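Local coordinates for hypothetical protein (Ruminococcus gnavus, PDB 4QAN) that is of unknown function but probably binds metal ions, and adopts a cystatin-like fold as a divergent member of the NTF2-like superfamily, at residues A[207-215]-A[251-260]; A[53-61]-A[79-90]. All coordinates share one frame; numbering follows the deposited sequence.

Interaction 1 (A[207-215]-A[251-260])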
loop_
_atom_site.group_PDB
_atom_site.type_symbol
_atom_site.label_atom_id
_atom_site.label_comp_id
_atom_site.label_asym_id
_atom_site.label_seq_id
_atom_site.Cartn_x
_atom_site.Cartn_y
_atom_site.Cartn_z
ATOM N N GLY A 207 16.315 -9.848 -1.570
ATOM C CA GLY A 207 16.244 -8.680 -2.425
ATOM C C GLY A 207 15.371 -7.555 -1.923
ATOM O O GLY A 207 14.364 -7.791 -1.259
ATOM N N ALA A 208 15.760 -6.323 -2.259
ATOM C CA ALA A 208 14.986 -5.145 -1.921
ATOM C C ALA A 208 13.703 -5.145 -2.742
ATOM O O ALA A 208 13.729 -5.451 -3.921
ATOM C CB ALA A 208 15.791 -3.886 -2.190
ATOM N N ASN A 209 12.585 -4.790 -2.120
ATOM C CA ASN A 209 11.291 -4.875 -2.783
ATOM C C ASN A 209 10.293 -3.847 -2.311
ATOM O O ASN A 209 9.091 -4.096 -2.357
ATOM C CB ASN A 209 10.711 -6.261 -2.526
ATOM C CG ASN A 209 10.500 -6.524 -1.050
ATOM O OD1 ASN A 209 11.093 -5.855 -0.199
ATOM N ND2 ASN A 209 9.642 -7.481 -0.738
ATOM N N TYR A 210 10.788 -2.715 -1.820
ATOM C CA TYR A 210 9.944 -1.593 -1.413
ATOM C C TYR A 210 10.654 -0.287 -1.750
ATOM O O TYR A 210 11.843 -0.290 -2.035
ATOM C CB TYR A 210 9.642 -1.682 0.087
ATOM C CG TYR A 210 10.838 -1.521 1.014
ATOM C CD1 TYR A 210 11.665 -2.590 1.315
ATOM C CD2 TYR A 210 11.129 -0.297 1.592
ATOM C CE1 TYR A 210 12.758 -2.443 2.167
ATOM C CE2 TYR A 210 12.215 -0.134 2.432
ATOM C CZ TYR A 210 13.028 -1.212 2.709
ATOM O OH TYR A 210 14.084 -1.045 3.549
ATOM N N PHE A 211 9.937 0.832 -1.703
ATOM C CA PHE A 211 10.542 2.122 -1.963
ATOM C C PHE A 211 10.030 3.164 -0.974
ATOM O O PHE A 211 8.922 3.031 -0.433
ATOM C CB PHE A 211 10.235 2.564 -3.400
ATOM C CG PHE A 211 8.804 2.939 -3.616
ATOM C CD1 PHE A 211 7.873 1.987 -3.982
ATOM C CD2 PHE A 211 8.383 4.244 -3.429
ATOM C CE1 PHE A 211 6.544 2.333 -4.165
ATOM C CE2 PHE A 211 7.066 4.595 -3.621
ATOM C CZ PHE A 211 6.138 3.632 -3.980
ATOM N N GLN A 212 10.871 4.173 -0.739
ATOM C CA GLN A 212 10.520 5.348 0.062
ATOM C C GLN A 212 10.757 6.566 -0.858
ATOM O O GLN A 212 11.880 6.824 -1.276
ATOM C CB GLN A 212 11.372 5.414 1.362
ATOM C CG GLN A 212 10.788 6.293 2.483
ATOM C CD GLN A 212 11.519 6.175 3.831
ATOM O OE1 GLN A 212 11.563 5.108 4.443
ATOM N NE2 GLN A 212 12.080 7.290 4.305
ATOM N N ALA A 213 9.692 7.285 -1.204
ATOM C CA ALA A 213 9.834 8.439 -2.084
ATOM C C ALA A 213 10.504 9.571 -1.300
ATOM O O ALA A 213 10.413 9.605 -0.070
ATOM C CB ALA A 213 8.482 8.864 -2.610
HETATM N N MSE A 214 11.220 10.440 -2.012
HETATM C CA MSE A 214 11.832 11.612 -1.402
HETATM C C MSE A 214 10.893 12.777 -1.539
HETATM O O MSE A 214 10.012 12.767 -2.382
HETATM C CB MSE A 214 13.157 11.921 -2.079
HETATM C CG MSE A 214 12.977 12.600 -3.428
HETATM SE SE MSE A 214 14.752 12.957 -4.186
HETATM C CE MSE A 214 14.102 14.083 -5.669
ATOM N N PRO A 215 11.065 13.814 -0.701
ATOM C CA PRO A 215 10.250 15.006 -0.919
ATOM C C PRO A 215 10.577 15.696 -2.250
ATOM O O PRO A 215 11.742 15.815 -2.600
ATOM C CB PRO A 215 10.654 15.915 0.247
ATOM C CG PRO A 215 11.075 14.970 1.305
ATOM C CD PRO A 215 11.831 13.918 0.551
ATOM N N ASP A 251 17.681 6.513 7.272
ATOM C CA ASP A 251 17.373 5.099 7.144
ATOM C C ASP A 251 15.904 4.880 6.801
ATOM O O ASP A 251 15.096 5.829 6.775
ATOM C CB ASP A 251 17.748 4.388 8.445
ATOM C CG ASP A 251 18.002 2.909 8.255
ATOM O OD1 ASP A 251 17.842 2.389 7.128
ATOM O OD2 ASP A 251 18.353 2.263 9.246
ATOM N N THR A 252 15.581 3.631 6.478
ATOM C CA THR A 252 14.211 3.208 6.201
ATOM C C THR A 252 13.357 3.457 7.438
ATOM O O THR A 252 13.713 3.013 8.531
ATOM C CB THR A 252 14.195 1.708 5.848
ATOM O OG1 THR A 252 14.757 1.520 4.538
ATOM C CG2 THR A 252 12.786 1.125 5.924
ATOM N N SER A 253 12.247 4.170 7.269
ATOM C CA SER A 253 11.415 4.591 8.393
ATOM C C SER A 253 10.033 3.942 8.326
ATOM O O SER A 253 9.315 4.140 7.352
ATOM C CB SER A 253 11.269 6.121 8.374
ATOM O OG SER A 253 10.181 6.555 9.171
ATOM N N PRO A 254 9.635 3.185 9.375
ATOM C CA PRO A 254 8.278 2.627 9.362
ATOM C C PRO A 254 7.215 3.701 9.314
ATOM O O PRO A 254 6.226 3.558 8.601
ATOM C CB PRO A 254 8.187 1.834 10.676
ATOM C CG PRO A 254 9.366 2.228 11.492
ATOM C CD PRO A 254 10.407 2.751 10.550
ATOM N N GLU A 255 7.430 4.786 10.043
ATOM C CA GLU A 255 6.449 5.861 10.092
ATOM C C GLU A 255 6.240 6.495 8.708
ATOM O O GLU A 255 5.100 6.759 8.296
ATOM C CB GLU A 255 6.856 6.934 11.108
ATOM C CG GLU A 255 6.936 6.451 12.550
ATOM C CD GLU A 255 8.209 5.666 12.889
ATOM O OE1 GLU A 255 9.161 5.610 12.063
ATOM O OE2 GLU A 255 8.251 5.094 14.004
ATOM N N LEU A 256 7.329 6.739 7.987
ATOM C CA LEU A 256 7.223 7.442 6.702
ATOM C C LEU A 256 6.590 6.538 5.676
ATOM O O LEU A 256 5.812 7.001 4.840
ATOM C CB LEU A 256 8.583 7.929 6.191
ATOM C CG LEU A 256 9.202 9.094 6.965
ATOM C CD1 LEU A 256 10.608 9.404 6.457
ATOM C CD2 LEU A 256 8.308 10.325 6.882
ATOM N N LEU A 257 6.928 5.254 5.746
ATOM C CA LEU A 257 6.356 4.271 4.834
ATOM C C LEU A 257 4.864 4.051 5.038
ATOM O O LEU A 257 4.141 3.831 4.070
ATOM C CB LEU A 257 7.084 2.945 4.951
ATOM C CG LEU A 257 8.470 2.908 4.328
ATOM C CD1 LEU A 257 9.136 1.561 4.595
ATOM C CD2 LEU A 257 8.397 3.189 2.830
ATOM N N LYS A 258 4.404 4.088 6.280
ATOM C CA LYS A 258 2.989 3.923 6.540
ATOM C C LYS A 258 2.214 5.151 6.010
ATOM O O LYS A 258 1.170 5.002 5.385
ATOM C CB LYS A 258 2.727 3.684 8.031
ATOM C CG LYS A 258 3.239 2.331 8.518
ATOM C CD LYS A 258 2.750 1.987 9.917
ATOM C CE LYS A 258 3.041 3.104 10.899
ATOM N NZ LYS A 258 2.732 2.675 12.280
ATOM N N LYS A 259 2.765 6.339 6.246
ATOM C CA LYS A 259 2.227 7.601 5.693
ATOM C C LYS A 259 2.154 7.561 4.168
ATOM O O LYS A 259 1.181 8.014 3.589
ATOM C CB LYS A 259 3.130 8.776 6.101
ATOM C CG LYS A 259 2.403 10.046 6.510
ATOM C CD LYS A 259 3.278 10.952 7.395
ATOM C CE LYS A 259 3.925 10.211 8.575
ATOM N NZ LYS A 259 4.342 11.070 9.732
ATOM N N GLN A 260 3.198 7.018 3.540
ATOM C CA GLN A 260 3.255 6.860 2.085
ATOM C C GLN A 260 2.143 5.925 1.613
ATOM O O GLN A 260 1.460 6.201 0.620
ATOM C CB GLN A 260 4.638 6.332 1.662
ATOM C CG GLN A 260 4.789 5.981 0.190
ATOM C CD GLN A 260 6.202 5.540 -0.174
ATOM O OE1 GLN A 260 7.054 6.359 -0.492
ATOM N NE2 GLN A 260 6.448 4.243 -0.145
#
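Gln260 and Gln212 both reach across this contact with CG trans to the backbone N (chi1 174° and -160°) and the chain extended beyond it, and each carries its amide to the backbone of the other segment. The Gln260 amide spans the backbone of the irregular run 207-215 from Phe211 O to Ala213 N. Its NE2 donates to Phe211 O at 2.8 Å, tilted out of that carbonyl's plane, while its OE1 accepts from Ala213 N at 2.9 Å, close to straight. Two bonds fix the rotation of this buried amide, and NE2 also lies over one face of the Phe211 ring, 3.5 Å above its plane and offset toward the rim. At the start of the helix Gln212, in one of its two conformers, receives Ser253 N on a lone pair of OE1 at 3.1 Å, while NE2 is held by Ser249. Ser253 is the N-cap, its OG accepting from Leu256 N at 3.1 Å. Leu257 packs against the loop with both methyls, CD2 3.9 Å from Gln212 CG and CD1 4.1 Å from Tyr210 CD2. Thr252 OG1, which also bonds to Thr12, meets the Tyr210 hydroxyl at the ring edge, though the place of that hydroxyl is less certain. The loop thus lies across the first turns of helix 254-275, with helix 87-108 touching Leu257 and Phe211, and helix 43-48 packed against Tyr210.

Interaction 2 (A[53-61]-A[79-90]); sequences DETALQINF and PTSDYSYYFPLT
Ser81 makes the direct hydrogen bond between the two segments, its OG donating to Ile59 O at 2.7 Å in the plane of that carbonyl. With chi1 at 65° the hydroxyl stands between the backbone N and the carbonyl carbon of its own residue, facing the peptide that leaves the helix. The same serine passes close to the carbonyl two residues earlier, its CA making a CH...O contact of 3.4 Å with Leu57 O.

Water carries two further polar links. One molecule lies 2.6 Å from Ala56 O and accepts from Ser81 N, between two backbone atoms whose own alignment is poor for a direct bond. A second accepts from Phe61 N and donates to Asp82 OD2, tying the start of helix 61-67 to the carboxylate; Asp82 OD1 has a long, weak ion pair with Arg294.

In terms of the fold, the C-terminal end of helix 52-58 packs against the turn 79-82 and the first turn of helix 87-108: helix 52-58 ends at Gln58, Ile59 is the first residue to leave helical geometry, and its carbonyl accepts the Ser81 hydroxyl. Thr80 OG1, in the loop, donates at 2.6 Å to Thr90 OG1 on the first turn of the helix, and Thr90 OG1 in turn bonds to Ala78 O.

Apolar packing closes the sides. Ala56 CB sits 3.8 Å from Thr90 CG2, and Leu57 spreads CD2 between Thr80 CG2 and the Phe87 ring, which it meets obliquely. Farther along, Phe61 lays CD2 4.2 Å from Pro79 CB.

A carboxylate oxygen meets the edge of the Phe87 ring: with CG trans to the backbone N, the ring turns CZ to Asp53 OD1, 3.3 Å away and near the ring plane, the carboxylate being inclined 37° to the ring.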
loop_
_atom_site.group_PDB
_atom_site.type_symbol
_atom_site.label_atom_id
_atom_site.label_comp_id
_atom_site.label_asym_id
_atom_site.label_seq_id
_atom_site.Cartn_x
_atom_site.Cartn_y
_atom_site.Cartn_z
ATOM N N ASP A 53 6.147 -7.477 -4.494
ATOM C CA ASP A 53 6.105 -7.353 -5.956
ATOM C C ASP A 53 5.349 -8.514 -6.613
ATOM O O ASP A 53 4.655 -8.330 -7.604
ATOM C CB ASP A 53 7.514 -7.267 -6.552
ATOM C CG ASP A 53 8.251 -6.006 -6.155
ATOM O OD1 ASP A 53 7.612 -4.963 -5.916
ATOM O OD2 ASP A 53 9.496 -6.061 -6.089
ATOM N N GLU A 54 5.487 -9.706 -6.056
ATOM C CA GLU A 54 4.918 -10.898 -6.668
ATOM C C GLU A 54 3.392 -10.848 -6.548
ATOM O O GLU A 54 2.692 -10.989 -7.542
ATOM C CB GLU A 54 5.495 -12.179 -6.046
ATOM C CG GLU A 54 7.019 -12.291 -6.091
ATOM C CD GLU A 54 7.720 -11.642 -4.900
ATOM O OE1 GLU A 54 7.081 -10.839 -4.180
ATOM O OE2 GLU A 54 8.917 -11.952 -4.681
ATOM N N THR A 55 2.882 -10.601 -5.348
ATOM C CA THR A 55 1.439 -10.434 -5.159
ATOM C C THR A 55 0.924 -9.269 -6.003
ATOM O O THR A 55 -0.070 -9.403 -6.715
ATOM C CB THR A 55 1.082 -10.204 -3.681
ATOM O OG1 THR A 55 1.521 -11.322 -2.899
ATOM C CG2 THR A 55 -0.421 -10.013 -3.492
ATOM N N ALA A 56 1.603 -8.128 -5.941
ATOM C CA ALA A 56 1.137 -6.935 -6.660
ATOM C C ALA A 56 0.978 -7.175 -8.180
ATOM O O ALA A 56 0.018 -6.713 -8.782
ATOM C CB ALA A 56 2.063 -5.755 -6.402
ATOM N N LEU A 57 1.900 -7.916 -8.779
ATOM C CA LEU A 57 1.848 -8.206 -10.218
ATOM C C LEU A 57 0.966 -9.408 -10.622
ATOM O O LEU A 57 0.551 -9.490 -11.781
ATOM C CB LEU A 57 3.264 -8.408 -10.756
ATOM C CG LEU A 57 4.184 -7.185 -10.619
ATOM C CD1 LEU A 57 5.645 -7.584 -10.822
ATOM C CD2 LEU A 57 3.775 -6.093 -11.592
ATOM N N GLN A 58 0.645 -10.294 -9.672
ATOM C CA GLN A 58 -0.005 -11.583 -9.971
ATOM C C GLN A 58 -1.418 -11.777 -9.407
ATOM O O GLN A 58 -2.189 -12.578 -9.943
ATOM C CB GLN A 58 0.864 -12.734 -9.449
ATOM C CG GLN A 58 2.292 -12.733 -9.957
ATOM C CD GLN A 58 2.356 -13.042 -11.425
ATOM O OE1 GLN A 58 2.130 -14.182 -11.833
ATOM N NE2 GLN A 58 2.653 -12.031 -12.236
ATOM N N ILE A 59 -1.754 -11.073 -8.329
ATOM C CA ILE A 59 -3.016 -11.317 -7.639
ATOM C C ILE A 59 -4.233 -11.341 -8.579
ATOM O O ILE A 59 -4.359 -10.502 -9.461
ATOM C CB ILE A 59 -3.252 -10.318 -6.480
ATOM C CG1 ILE A 59 -4.416 -10.799 -5.608
ATOM C CG2 ILE A 59 -3.519 -8.912 -7.005
ATOM C CD1 ILE A 59 -4.389 -10.258 -4.203
ATOM N N ASN A 60 -5.118 -12.315 -8.362
ATOM C CA ASN A 60 -6.339 -12.485 -9.144
ATOM C C ASN A 60 -7.465 -11.672 -8.529
ATOM O O ASN A 60 -8.001 -12.034 -7.474
ATOM C CB ASN A 60 -6.724 -13.965 -9.191
ATOM C CG ASN A 60 -7.908 -14.252 -10.113
ATOM O OD1 ASN A 60 -8.839 -13.451 -10.257
ATOM N ND2 ASN A 60 -7.889 -15.433 -10.713
ATOM N N PHE A 61 -7.816 -10.584 -9.206
ATOM C CA PHE A 61 -8.825 -9.641 -8.745
ATOM C C PHE A 61 -10.140 -10.339 -8.427
ATOM O O PHE A 61 -10.644 -10.240 -7.307
ATOM C CB PHE A 61 -9.035 -8.565 -9.819
ATOM C CG PHE A 61 -10.036 -7.520 -9.453
ATOM C CD1 PHE A 61 -11.394 -7.726 -9.677
ATOM C CD2 PHE A 61 -9.632 -6.321 -8.911
ATOM C CE1 PHE A 61 -12.330 -6.762 -9.346
ATOM C CE2 PHE A 61 -10.566 -5.344 -8.574
ATOM C CZ PHE A 61 -11.915 -5.568 -8.790
ATOM N N PRO A 79 -5.446 -2.372 -8.582
ATOM C CA PRO A 79 -5.344 -3.553 -9.438
ATOM C C PRO A 79 -4.144 -3.555 -10.420
ATOM O O PRO A 79 -4.308 -3.567 -11.650
ATOM C CB PRO A 79 -6.686 -3.545 -10.181
ATOM C CG PRO A 79 -7.009 -2.104 -10.305
ATOM C CD PRO A 79 -6.575 -1.513 -8.997
ATOM N N THR A 80 -2.947 -3.582 -9.847
ATOM C CA THR A 80 -1.712 -3.517 -10.609
ATOM C C THR A 80 -1.524 -4.747 -11.492
ATOM O O THR A 80 -0.943 -4.649 -12.563
ATOM C CB THR A 80 -0.499 -3.334 -9.678
ATOM O OG1 THR A 80 -0.472 -1.982 -9.217
ATOM C CG2 THR A 80 0.814 -3.640 -10.375
ATOM N N SER A 81 -2.009 -5.896 -11.042
ATOM C CA SER A 81 -1.932 -7.127 -11.840
ATOM C C SER A 81 -2.752 -7.040 -13.133
ATOM O O SER A 81 -2.463 -7.754 -14.081
ATOM C CB SER A 81 -2.431 -8.322 -11.022
ATOM O OG SER A 81 -3.814 -8.198 -10.715
ATOM N N ASP A 82 -3.777 -6.186 -13.167
ATOM C CA ASP A 82 -4.492 -5.927 -14.414
ATOM C C ASP A 82 -3.943 -4.711 -15.151
ATOM O O ASP A 82 -3.933 -4.688 -16.367
ATOM C CB ASP A 82 -5.983 -5.741 -14.153
ATOM C CG ASP A 82 -6.661 -7.036 -13.736
ATOM O OD1 ASP A 82 -6.630 -8.006 -14.517
ATOM O OD2 ASP A 82 -7.209 -7.084 -12.625
ATOM N N TYR A 83 -3.520 -3.693 -14.415
ATOM C CA TYR A 83 -3.049 -2.457 -15.019
ATOM C C TYR A 83 -1.778 -2.001 -14.330
ATOM O O TYR A 83 -1.827 -1.462 -13.229
ATOM C CB TYR A 83 -4.128 -1.385 -14.908
ATOM C CG TYR A 83 -5.481 -1.848 -15.356
ATOM C CD1 TYR A 83 -5.759 -2.024 -16.709
ATOM C CD2 TYR A 83 -6.498 -2.110 -14.437
ATOM C CE1 TYR A 83 -7.012 -2.446 -17.143
ATOM C CE2 TYR A 83 -7.758 -2.540 -14.859
ATOM C CZ TYR A 83 -8.009 -2.704 -16.210
ATOM O OH TYR A 83 -9.243 -3.123 -16.651
ATOM N N SER A 84 -0.631 -2.209 -14.975
ATOM C CA SER A 84 0.650 -1.911 -14.324
ATOM C C SER A 84 0.817 -0.423 -13.925
ATOM O O SER A 84 1.552 -0.123 -12.991
ATOM C CB SER A 84 1.828 -2.435 -15.150
ATOM O OG SER A 84 1.823 -1.895 -16.447
ATOM N N TYR A 85 0.104 0.482 -14.605
ATOM C CA TYR A 85 -0.045 1.891 -14.185
ATOM C C TYR A 85 -0.143 2.082 -12.657
ATOM O O TYR A 85 0.450 2.997 -12.106
ATOM C CB TYR A 85 -1.302 2.474 -14.846
ATOM C CG TYR A 85 -1.653 3.896 -14.449
ATOM C CD1 TYR A 85 -2.394 4.167 -13.298
ATOM C CD2 TYR A 85 -1.287 4.963 -15.250
ATOM C CE1 TYR A 85 -2.735 5.472 -12.955
ATOM C CE2 TYR A 85 -1.613 6.260 -14.915
ATOM C CZ TYR A 85 -2.331 6.521 -13.773
ATOM O OH TYR A 85 -2.642 7.825 -13.452
ATOM N N TYR A 86 -0.895 1.220 -11.982
ATOM C CA TYR A 86 -1.132 1.364 -10.548
ATOM C C TYR A 86 0.012 0.966 -9.612
ATOM O O TYR A 86 -0.111 1.161 -8.391
ATOM C CB TYR A 86 -2.374 0.565 -10.159
ATOM C CG TYR A 86 -3.671 1.143 -10.676
ATOM C CD1 TYR A 86 -4.085 2.406 -10.297
ATOM C CD2 TYR A 86 -4.513 0.404 -11.509
ATOM C CE1 TYR A 86 -5.281 2.932 -10.742
ATOM C CE2 TYR A 86 -5.717 0.923 -11.940
ATOM C CZ TYR A 86 -6.091 2.190 -11.554
ATOM O OH TYR A 86 -7.289 2.726 -11.982
ATOM N N PHE A 87 1.114 0.446 -10.158
ATOM C CA PHE A 87 2.115 -0.259 -9.354
ATOM C C PHE A 87 2.577 0.506 -8.117
ATOM O O PHE A 87 2.554 -0.026 -7.016
ATOM C CB PHE A 87 3.319 -0.712 -10.217
ATOM C CG PHE A 87 4.432 -1.362 -9.418
ATOM C CD1 PHE A 87 4.438 -2.734 -9.179
ATOM C CD2 PHE A 87 5.465 -0.595 -8.888
ATOM C CE1 PHE A 87 5.450 -3.326 -8.424
ATOM C CE2 PHE A 87 6.485 -1.181 -8.141
ATOM C CZ PHE A 87 6.475 -2.547 -7.907
ATOM N N PRO A 88 3.013 1.758 -8.278
ATOM C CA PRO A 88 3.467 2.412 -7.044
ATOM C C PRO A 88 2.394 2.513 -5.945
ATOM O O PRO A 88 2.739 2.498 -4.752
ATOM C CB PRO A 88 3.892 3.801 -7.526
ATOM C CG PRO A 88 4.203 3.615 -9.002
ATOM C CD PRO A 88 3.194 2.607 -9.467
ATOM N N LEU A 89 1.115 2.618 -6.316
ATOM C CA LEU A 89 0.056 2.685 -5.296
ATOM C C LEU A 89 -0.096 1.341 -4.572
ATOM O O LEU A 89 -0.275 1.304 -3.368
ATOM C CB LEU A 89 -1.283 3.113 -5.904
ATOM C CG LEU A 89 -1.287 4.405 -6.720
ATOM C CD1 LEU A 89 -2.709 4.939 -6.874
ATOM C CD2 LEU A 89 -0.404 5.464 -6.072
ATOM N N THR A 90 0.029 0.252 -5.327
ATOM C CA THR A 90 -0.189 -1.085 -4.828
ATOM C C THR A 90 0.986 -1.471 -3.942
ATOM O O THR A 90 0.788 -1.936 -2.813
ATOM C CB THR A 90 -0.385 -2.111 -5.971
ATOM O OG1 THR A 90 -1.449 -1.692 -6.839
ATOM C CG2 THR A 90 -0.754 -3.471 -5.420
HETATM O O HOH W 1 -2.287 -5.811 -7.992
HETATM O O HOH W 2 -7.078 -9.830 -11.758
#

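How the interactions relate
From the N terminus, interaction 2 comes first: it closes a short loop of 17 residues that includes most of helix 61-67, and joins helix 52-58 to the start of helix 87-108. Interaction 1 opens only much later, after the five-stranded antiparallel sheet, and closes a loop of 35 residues containing helices 221-234 and 237-242, bringing the run 207-215 against helix 254-275. The loops lie in series, neither nesting nor crossing. In space their centres are about 18 Å apart and their edges meet, where Phe211 packs on Pro88 and Asn209 on Asp53. Interaction 2 thus joins helices 52-58 and 87-108 directly, and the loop 207-215, held on helix 254-275 by interaction 1, touches both.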